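Local coordinates for protein guanine deaminase (Escherichia coli, PDB 6OHB) that catalyses the zinc-dependent hydrolytic deamination of guanine to xanthine and ammonia, a step of purine degradation, at residues Y204-R209 / P230-H235; M221-K226 / H263-T268. All blocks are in the same frame, centred on the assembly; numbering follows the deposited sequence.

How the contacts relate
Contact 1 is the deeper of the two and joins strands 203-208 and 233-238 of the amidohydrolase barrel. Every residue that touches there is buried, and backbone hydrogen bonds hold the strands together. Contact 2 lies further out, about 9 Å away between centres, and is partly buried. It sets helix 216-228 against the end of helix 258-264. Its two segments meet through carbon packing and one glutamine side chain lying along a backbone carbonyl. Helix 216-228 links the two strands of contact 1 in sequence and covers them. The contacts touch directly: I206 CD1 lies 3.6 Å from K226 N, and V234 also meets K226 and L267.

Contact 1: residues Y204-R209 / P230-H235; sequences YAITPR and PDTWVH
Strands 203-208 and 233-238 run parallel here, with A205 beside W233 and I206 beside V234. Three backbone bonds join them. W233 N donates to Y204 O at 2.8 Å, almost straight and in the carbonyl plane. I206 N reaches W233 O at 2.6 Å, and H235 N reaches I206 O at 3.0 Å; both donors sit above the carbonyl planes. I206 faces helix 216-228. Its CB is next to W233 O. CG1 stands anti to the carbonyl carbon (chi1 -62°) and is near both W233 O and T232 OG1, which lie on the same side of it. CD1 ends 3.2 Å from T232 OG1, whose hydrogen bond goes to Y229 O. CG2 is the branch anti to the backbone N.

On the other face, A205 CB meets W233 CB at 3.6 Å. T207 OG1 folds back to A205 O, and it also accepts from a water at 2.8 Å. That water lies in the plane of the H235 ring at its edge, 2.8 Å from ND1. H235 NE2 bonds to H82 ND1, so H235 is a second-shell partner of a zinc ligand. The strands belong to a beta-alpha-beta unit of the amidohydrolase barrel. Strand 164-169 pairs with 203-208, and strand 272-274 with 233-238. Helix 216-228 packs on I206 and V234, while strand 135-141 meets A205, T207 and H235.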
ATOM      1  N   TYR A 204      17.549  10.078 -24.497  1.00 44.06           N
ATOM      2  CA  TYR A 204      18.329   8.877 -24.229  1.00 45.57           C
ATOM      3  C   TYR A 204      19.135   9.028 -22.944  1.00 41.34           C
ATOM      4  O   TYR A 204      19.658  10.104 -22.645  1.00 45.09           O
ATOM      5  CB  TYR A 204      19.267   8.537 -25.394  1.00 45.90           C
ATOM      6  CG  TYR A 204      19.928   7.182 -25.229  1.00 47.42           C
ATOM      7  CD1 TYR A 204      21.090   7.039 -24.470  1.00 45.76           C
ATOM      8  CD2 TYR A 204      19.384   6.048 -25.812  1.00 41.19           C
ATOM      9  CE1 TYR A 204      21.685   5.807 -24.304  1.00 50.06           C
ATOM     10  CE2 TYR A 204      19.976   4.814 -25.653  1.00 46.13           C
ATOM     11  CZ  TYR A 204      21.124   4.699 -24.896  1.00 46.74           C
ATOM     12  OH  TYR A 204      21.717   3.473 -24.730  1.00 50.79           O
ATOM     13  N   ALA A 205      19.246   7.930 -22.196  1.00 42.51           N
ATOM     14  CA  ALA A 205      20.043   7.871 -20.979  1.00 42.64           C
ATOM     15  C   ALA A 205      21.084   6.769 -21.109  1.00 45.55           C
ATOM     16  O   ALA A 205      20.738   5.623 -21.406  1.00 45.22           O
ATOM     17  CB  ALA A 205      19.163   7.619 -19.753  1.00 42.93           C
ATOM     18  N   ILE A 206      22.355   7.119 -20.908  1.00 49.14           N
ATOM     19  CA  ILE A 206      23.403   6.109 -20.818  1.00 47.54           C
ATOM     20  C   ILE A 206      23.179   5.318 -19.539  1.00 49.02           C
ATOM     21  O   ILE A 206      23.232   5.870 -18.434  1.00 47.22           O
ATOM     22  CB  ILE A 206      24.797   6.743 -20.842  1.00 54.88           C
ATOM     23  CG1 ILE A 206      25.029   7.478 -22.161  1.00 55.05           C
ATOM     24  CG2 ILE A 206      25.857   5.672 -20.634  1.00 45.35           C
ATOM     25  CD1 ILE A 206      25.731   8.798 -21.989  1.00 54.04           C
ATOM     26  N   THR A 207      22.921   4.021 -19.680  1.00 44.98           N
ATOM     27  CA  THR A 207      22.343   3.219 -18.606  1.00 51.37           C
ATOM     28  C   THR A 207      23.201   1.989 -18.340  1.00 56.30           C
ATOM     29  O   THR A 207      22.920   0.892 -18.848  1.00 49.89           O
ATOM     30  CB  THR A 207      20.906   2.820 -18.953  1.00 51.98           C
ATOM     31  OG1 THR A 207      20.186   3.970 -19.413  1.00 49.86           O
ATOM     32  CG2 THR A 207      20.200   2.265 -17.752  1.00 49.63           C
ATOM     33  N   PRO A 208      24.270   2.136 -17.558  1.00 55.61           N
ATOM     34  CA  PRO A 208      24.893   0.954 -16.949  1.00 52.88           C
ATOM     35  C   PRO A 208      24.043   0.512 -15.767  1.00 50.23           C
ATOM     36  O   PRO A 208      23.634   1.339 -14.947  1.00 48.81           O
ATOM     37  CB  PRO A 208      26.271   1.460 -16.506  1.00 52.06           C
ATOM     38  CG  PRO A 208      26.080   2.951 -16.302  1.00 51.92           C
ATOM     39  CD  PRO A 208      24.983   3.389 -17.236  1.00 45.74           C
ATOM     40  N   ARG A 209      23.769  -0.794 -15.682  1.00 51.41           N
ATOM     41  CA  ARG A 209      22.893  -1.292 -14.625  1.00 52.87           C
ATOM     42  C   ARG A 209      23.415  -0.877 -13.255  1.00 53.94           C
ATOM     43  O   ARG A 209      22.757  -0.126 -12.524  1.00 58.56           O
ATOM     44  CB  ARG A 209      22.746  -2.814 -14.714  1.00 54.84           C
ATOM     45  CG  ARG A 209      21.680  -3.356 -13.767  1.00 54.13           C
ATOM     46  CD  ARG A 209      21.505  -4.857 -13.877  1.00 56.25           C
ATOM     47  NE  ARG A 209      20.964  -5.272 -15.167  1.00 61.14           N
ATOM     48  CZ  ARG A 209      19.670  -5.440 -15.419  1.00 55.94           C
ATOM     49  NH1 ARG A 209      18.765  -5.225 -14.469  1.00 58.62           N
ATOM     50  NH2 ARG A 209      19.280  -5.827 -16.626  1.00 57.19           N
ATOM     51  N   PRO A 230      27.055  15.169 -24.504  1.00 55.52           N
ATOM     52  CA  PRO A 230      26.914  15.719 -23.147  1.00 53.80           C
ATOM     53  C   PRO A 230      25.478  15.995 -22.746  1.00 51.30           C
ATOM     54  O   PRO A 230      25.218  16.175 -21.552  1.00 56.92           O
ATOM     55  CB  PRO A 230      27.733  17.019 -23.201  1.00 56.95           C
ATOM     56  CG  PRO A 230      28.523  16.954 -24.480  1.00 52.26           C
ATOM     57  CD  PRO A 230      27.746  16.096 -25.414  1.00 52.66           C
ATOM     58  N   ASP A 231      24.539  16.039 -23.690  1.00 51.27           N
ATOM     59  CA  ASP A 231      23.148  16.315 -23.365  1.00 51.84           C
ATOM     60  C   ASP A 231      22.306  15.045 -23.259  1.00 50.66           C
ATOM     61  O   ASP A 231      21.077  15.133 -23.210  1.00 51.21           O
ATOM     62  CB  ASP A 231      22.539  17.297 -24.376  1.00 51.97           C
ATOM     63  CG  ASP A 231      22.355  16.701 -25.758  1.00 49.12           C
ATOM     64  OD1 ASP A 231      23.022  15.701 -26.093  1.00 59.85           O
ATOM     65  OD2 ASP A 231      21.541  17.253 -26.525  1.00 61.14           O
ATOM     66  N   THR A 232      22.934  13.873 -23.219  1.00 51.40           N
ATOM     67  CA  THR A 232      22.178  12.684 -22.873  1.00 53.04           C
ATOM     68  C   THR A 232      22.094  12.555 -21.355  1.00 49.25           C
ATOM     69  O   THR A 232      22.766  13.263 -20.599  1.00 45.39           O
ATOM     70  CB  THR A 232      22.807  11.419 -23.467  1.00 47.07           C
ATOM     71  OG1 THR A 232      24.191  11.349 -23.103  1.00 51.04           O
ATOM     72  CG2 THR A 232      22.663  11.398 -24.979  1.00 46.80           C
ATOM     73  N   TRP A 233      21.247  11.644 -20.908  1.00 51.17           N
ATOM     74  CA  TRP A 233      21.132  11.401 -19.483  1.00 50.94           C
ATOM     75  C   TRP A 233      22.067  10.270 -19.070  1.00 46.75           C
ATOM     76  O   TRP A 233      22.544   9.489 -19.897  1.00 41.15           O
ATOM     77  CB  TRP A 233      19.678  11.082 -19.115  1.00 46.83           C
ATOM     78  CG  TRP A 233      18.867  12.322 -18.845  1.00 46.07           C
ATOM     79  CD1 TRP A 233      18.329  12.701 -17.654  1.00 49.16           C
ATOM     80  CD2 TRP A 233      18.533  13.356 -19.784  1.00 38.36           C
ATOM     81  NE1 TRP A 233      17.676  13.901 -17.790  1.00 45.03           N
ATOM     82  CE2 TRP A 233      17.789  14.325 -19.087  1.00 43.73           C
ATOM     83  CE3 TRP A 233      18.794  13.556 -21.145  1.00 46.25           C
ATOM     84  CZ2 TRP A 233      17.297  15.480 -19.705  1.00 45.68           C
ATOM     85  CZ3 TRP A 233      18.303  14.705 -21.761  1.00 42.05           C
ATOM     86  CH2 TRP A 233      17.565  15.648 -21.040  1.00 41.19           C
ATOM     87  N   VAL A 234      22.349  10.213 -17.772  1.00 48.20           N
ATOM     88  CA  VAL A 234      23.030   9.083 -17.156  1.00 45.49           C
ATOM     89  C   VAL A 234      22.089   8.521 -16.102  1.00 48.22           C
ATOM     90  O   VAL A 234      21.466   9.280 -15.355  1.00 46.17           O
ATOM     91  CB  VAL A 234      24.378   9.495 -16.528  1.00 50.85           C
ATOM     92  CG1 VAL A 234      24.997   8.329 -15.777  1.00 42.74           C
ATOM     93  CG2 VAL A 234      25.327  10.030 -17.599  1.00 49.66           C
ATOM     94  N   HIS A 235      21.981   7.197 -16.038  1.00 43.74           N
ATOM     95  CA  HIS A 235      20.987   6.570 -15.175  1.00 46.59           C
ATOM     96  C   HIS A 235      21.547   5.258 -14.648  1.00 44.03           C
ATOM     97  O   HIS A 235      21.827   4.354 -15.439  1.00 44.12           O
ATOM     98  CB  HIS A 235      19.693   6.333 -15.958  1.00 50.41           C
ATOM     99  CG  HIS A 235      18.564   5.820 -15.125  1.00 47.88           C
ATOM    100  ND1 HIS A 235      17.490   5.143 -15.662  1.00 43.76           N
ATOM    101  CD2 HIS A 235      18.336   5.894 -13.792  1.00 40.11           C
ATOM    102  CE1 HIS A 235      16.648   4.825 -14.696  1.00 43.96           C
ATOM    103  NE2 HIS A 235      17.139   5.267 -13.552  1.00 43.08           N
TER
HETATM  104  O   HOH W   1      17.693   4.477 -18.333  1.00 46.33           O

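Contact 2: residues M221-K226 / H263-T268; sequences MAQRLK and HQYGLT
Q223 carries most of this contact. Its CG is anti to the backbone N (chi1 171°), and the chain stays extended beyond CG. The side chain therefore reaches straight out from helix 216-228 and runs alongside the carbonyl of Y265. CB comes within 3.1 Å of Y265 O, CG within 3.2 Å, and CD within 3.4 Å. This is van der Waals packing of the aliphatic part against a carbonyl oxygen. At the tip, NE2 lies toward the Y265 backbone, 3.5 Å from Y265 C, and OE1 lies toward the ring, meeting CD1 at 3.5 Å. OE1 approaches the ring edge, near its plane. The amide and ring planes stand 81° apart.

The tyrosine ring is set by its first torsion, with CG anti to the carbonyl carbon and beside the backbone N. This also places it on P216 and M219, nearer the start of helix 216-228. Y265 is the first residue after helix 258-264 to leave helical angles. G266 follows with positive phi (56°) as the C-prime residue of a Schellman motif. Its N bonds to H263 O, and L267 N bonds to Y262 O. The reversal brings L267 round to the helix 216-228 side.

L267 has CG anti to the carbonyl carbon. CD1 faces A222 CB at 4.2 Å, and CD2 lies 3.9 Å from A222 O. K226 CB also borders CD2. K226 starts with CG anti to the backbone N, and CG passes G266 O; beyond it the chain bends at chi2 and again at chi4. Across the turn, H263 ND1 and T268 OG1 share a hydrogen bond of 2.9 Å; either could be the donor.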
ATOM      1  N   MET A 221      33.770   2.965 -21.611  1.00 57.07           N
ATOM      2  CA  MET A 221      32.916   3.202 -22.776  1.00 59.98           C
ATOM      3  C   MET A 221      31.729   4.102 -22.428  1.00 58.16           C
ATOM      4  O   MET A 221      31.343   4.969 -23.221  1.00 65.66           O
ATOM      5  CB  MET A 221      32.429   1.874 -23.361  1.00 64.44           C
ATOM      6  CG  MET A 221      33.518   1.045 -24.026  1.00 67.50           C
ATOM      7  SD  MET A 221      34.430   1.951 -25.292  1.00 64.93           S
ATOM      8  CE  MET A 221      34.379   0.803 -26.665  1.00 57.41           C
ATOM      9  N   ALA A 222      31.140   3.912 -21.245  1.00 54.71           N
ATOM     10  CA  ALA A 222      30.048   4.786 -20.819  1.00 59.38           C
ATOM     11  C   ALA A 222      30.529   6.221 -20.636  1.00 59.62           C
ATOM     12  O   ALA A 222      29.841   7.174 -21.031  1.00 50.71           O
ATOM     13  CB  ALA A 222      29.425   4.266 -19.526  1.00 50.58           C
ATOM     14  N   GLN A 223      31.705   6.392 -20.021  1.00 59.31           N
ATOM     15  CA  GLN A 223      32.311   7.715 -19.908  1.00 56.13           C
ATOM     16  C   GLN A 223      32.500   8.349 -21.280  1.00 60.86           C
ATOM     17  O   GLN A 223      32.213   9.540 -21.477  1.00 54.09           O
ATOM     18  CB  GLN A 223      33.650   7.602 -19.182  1.00 57.99           C
ATOM     19  CG  GLN A 223      34.486   8.872 -19.180  1.00 63.12           C
ATOM     20  CD  GLN A 223      35.711   8.755 -18.291  1.00 64.07           C
ATOM     21  OE1 GLN A 223      36.298   7.680 -18.162  1.00 65.79           O
ATOM     22  NE2 GLN A 223      36.098   9.861 -17.666  1.00 62.93           N
ATOM     23  N   ARG A 224      32.978   7.560 -22.243  1.00 60.44           N
ATOM     24  CA  ARG A 224      33.176   8.055 -23.600  1.00 62.14           C
ATOM     25  C   ARG A 224      31.861   8.515 -24.215  1.00 61.15           C
ATOM     26  O   ARG A 224      31.790   9.587 -24.829  1.00 63.66           O
ATOM     27  CB  ARG A 224      33.825   6.962 -24.446  1.00 63.58           C
ATOM     28  CG  ARG A 224      33.971   7.279 -25.916  1.00 66.92           C
ATOM     29  CD  ARG A 224      34.928   6.285 -26.552  1.00 70.87           C
ATOM     30  NE  ARG A 224      34.872   6.309 -28.008  1.00 75.58           N
ATOM     31  CZ  ARG A 224      35.197   5.275 -28.778  1.00 77.89           C
ATOM     32  NH1 ARG A 224      35.605   4.137 -28.223  1.00 62.63           N
ATOM     33  NH2 ARG A 224      35.119   5.378 -30.099  1.00 74.10           N
ATOM     34  N   LEU A 225      30.807   7.706 -24.066  1.00 60.85           N
ATOM     35  CA  LEU A 225      29.499   8.081 -24.596  1.00 54.95           C
ATOM     36  C   LEU A 225      29.011   9.385 -23.983  1.00 53.34           C
ATOM     37  O   LEU A 225      28.464  10.243 -24.686  1.00 57.63           O
ATOM     38  CB  LEU A 225      28.487   6.964 -24.351  1.00 59.97           C
ATOM     39  CG  LEU A 225      28.609   5.755 -25.278  1.00 60.50           C
ATOM     40  CD1 LEU A 225      27.946   4.540 -24.660  1.00 52.89           C
ATOM     41  CD2 LEU A 225      28.021   6.062 -26.648  1.00 62.01           C
ATOM     42  N   LYS A 226      29.212   9.558 -22.674  1.00 49.80           N
ATOM     43  CA  LYS A 226      28.777  10.796 -22.034  1.00 52.15           C
ATOM     44  C   LYS A 226      29.583  11.993 -22.526  1.00 60.11           C
ATOM     45  O   LYS A 226      29.040  13.098 -22.650  1.00 55.63           O
ATOM     46  CB  LYS A 226      28.882  10.677 -20.513  1.00 50.40           C
ATOM     47  CG  LYS A 226      28.235  11.829 -19.747  1.00 51.56           C
ATOM     48  CD  LYS A 226      26.816  12.085 -20.240  1.00 55.51           C
ATOM     49  CE  LYS A 226      26.217  13.341 -19.632  1.00 52.33           C
ATOM     50  NZ  LYS A 226      27.229  14.168 -18.933  1.00 55.97           N
ATOM     51  N   HIS A 263      31.937   8.648 -10.280  1.00 55.05           N
ATOM     52  CA  HIS A 263      32.492   9.996 -10.369  1.00 57.01           C
ATOM     53  C   HIS A 263      33.802  10.018 -11.148  1.00 58.81           C
ATOM     54  O   HIS A 263      34.018  10.913 -11.974  1.00 57.75           O
ATOM     55  CB  HIS A 263      32.687  10.569  -8.964  1.00 61.46           C
ATOM     56  CG  HIS A 263      33.217  11.970  -8.944  1.00 64.43           C
ATOM     57  ND1 HIS A 263      32.490  13.048  -9.401  1.00 66.63           N
ATOM     58  CD2 HIS A 263      34.398  12.471  -8.510  1.00 63.97           C
ATOM     59  CE1 HIS A 263      33.203  14.151  -9.255  1.00 64.56           C
ATOM     60  NE2 HIS A 263      34.364  13.828  -8.716  1.00 65.87           N
ATOM     61  N   GLN A 264      34.695   9.053 -10.892  1.00 56.70           N
ATOM     62  CA  GLN A 264      35.982   9.032 -11.584  1.00 61.34           C
ATOM     63  C   GLN A 264      35.814   8.750 -13.070  1.00 58.61           C
ATOM     64  O   GLN A 264      36.642   9.183 -13.878  1.00 61.32           O
ATOM     65  CB  GLN A 264      36.918   7.996 -10.955  1.00 63.63           C
ATOM     66  CG  GLN A 264      37.384   8.326  -9.538  1.00 61.22           C
ATOM     67  CD  GLN A 264      37.914   9.744  -9.389  1.00 66.37           C
ATOM     68  OE1 GLN A 264      38.673  10.232 -10.228  1.00 67.22           O
ATOM     69  NE2 GLN A 264      37.516  10.410  -8.309  1.00 62.17           N
ATOM     70  N   TYR A 265      34.765   8.020 -13.451  1.00 55.34           N
ATOM     71  CA  TYR A 265      34.439   7.813 -14.852  1.00 57.34           C
ATOM     72  C   TYR A 265      33.546   8.919 -15.413  1.00 54.16           C
ATOM     73  O   TYR A 265      32.884   8.710 -16.436  1.00 50.90           O
ATOM     74  CB  TYR A 265      33.780   6.445 -15.046  1.00 63.99           C
ATOM     75  CG  TYR A 265      34.748   5.284 -14.971  1.00 68.52           C
ATOM     76  CD1 TYR A 265      35.667   5.051 -15.988  1.00 61.96           C
ATOM     77  CD2 TYR A 265      34.745   4.423 -13.881  1.00 65.60           C
ATOM     78  CE1 TYR A 265      36.556   3.994 -15.921  1.00 66.91           C
ATOM     79  CE2 TYR A 265      35.632   3.362 -13.804  1.00 71.48           C
ATOM     80  CZ  TYR A 265      36.534   3.152 -14.826  1.00 69.62           C
ATOM     81  OH  TYR A 265      37.414   2.094 -14.748  1.00 64.81           O
ATOM     82  N   GLY A 266      33.511  10.080 -14.763  1.00 51.97           N
ATOM     83  CA  GLY A 266      32.780  11.237 -15.269  1.00 53.94           C
ATOM     84  C   GLY A 266      31.309  11.005 -15.539  1.00 57.20           C
ATOM     85  O   GLY A 266      30.769  11.543 -16.513  1.00 48.12           O
ATOM     86  N   LEU A 267      30.640  10.218 -14.694  1.00 54.33           N
ATOM     87  CA  LEU A 267      29.220   9.933 -14.858  1.00 53.52           C
ATOM     88  C   LEU A 267      28.365  10.601 -13.791  1.00 50.81           C
ATOM     89  O   LEU A 267      27.179  10.277 -13.664  1.00 54.43           O
ATOM     90  CB  LEU A 267      28.972   8.424 -14.853  1.00 59.63           C
ATOM     91  CG  LEU A 267      29.575   7.615 -16.001  1.00 52.06           C
ATOM     92  CD1 LEU A 267      29.456   6.125 -15.708  1.00 51.44           C
ATOM     93  CD2 LEU A 267      28.893   7.961 -17.307  1.00 48.77           C
ATOM     94  N   THR A 268      28.932  11.525 -13.027  1.00 51.10           N
ATOM     95  CA  THR A 268      28.160  12.385 -12.148  1.00 52.84           C
ATOM     96  C   THR A 268      27.986  13.742 -12.820  1.00 49.80           C
ATOM     97  O   THR A 268      28.732  14.107 -13.732  1.00 51.71           O
ATOM     98  CB  THR A 268      28.850  12.550 -10.794  1.00 55.21           C
ATOM     99  OG1 THR A 268      30.099  13.230 -10.974  1.00 58.21           O
ATOM    100  CG2 THR A 268      29.102  11.189 -10.158  1.00 54.53           C
TER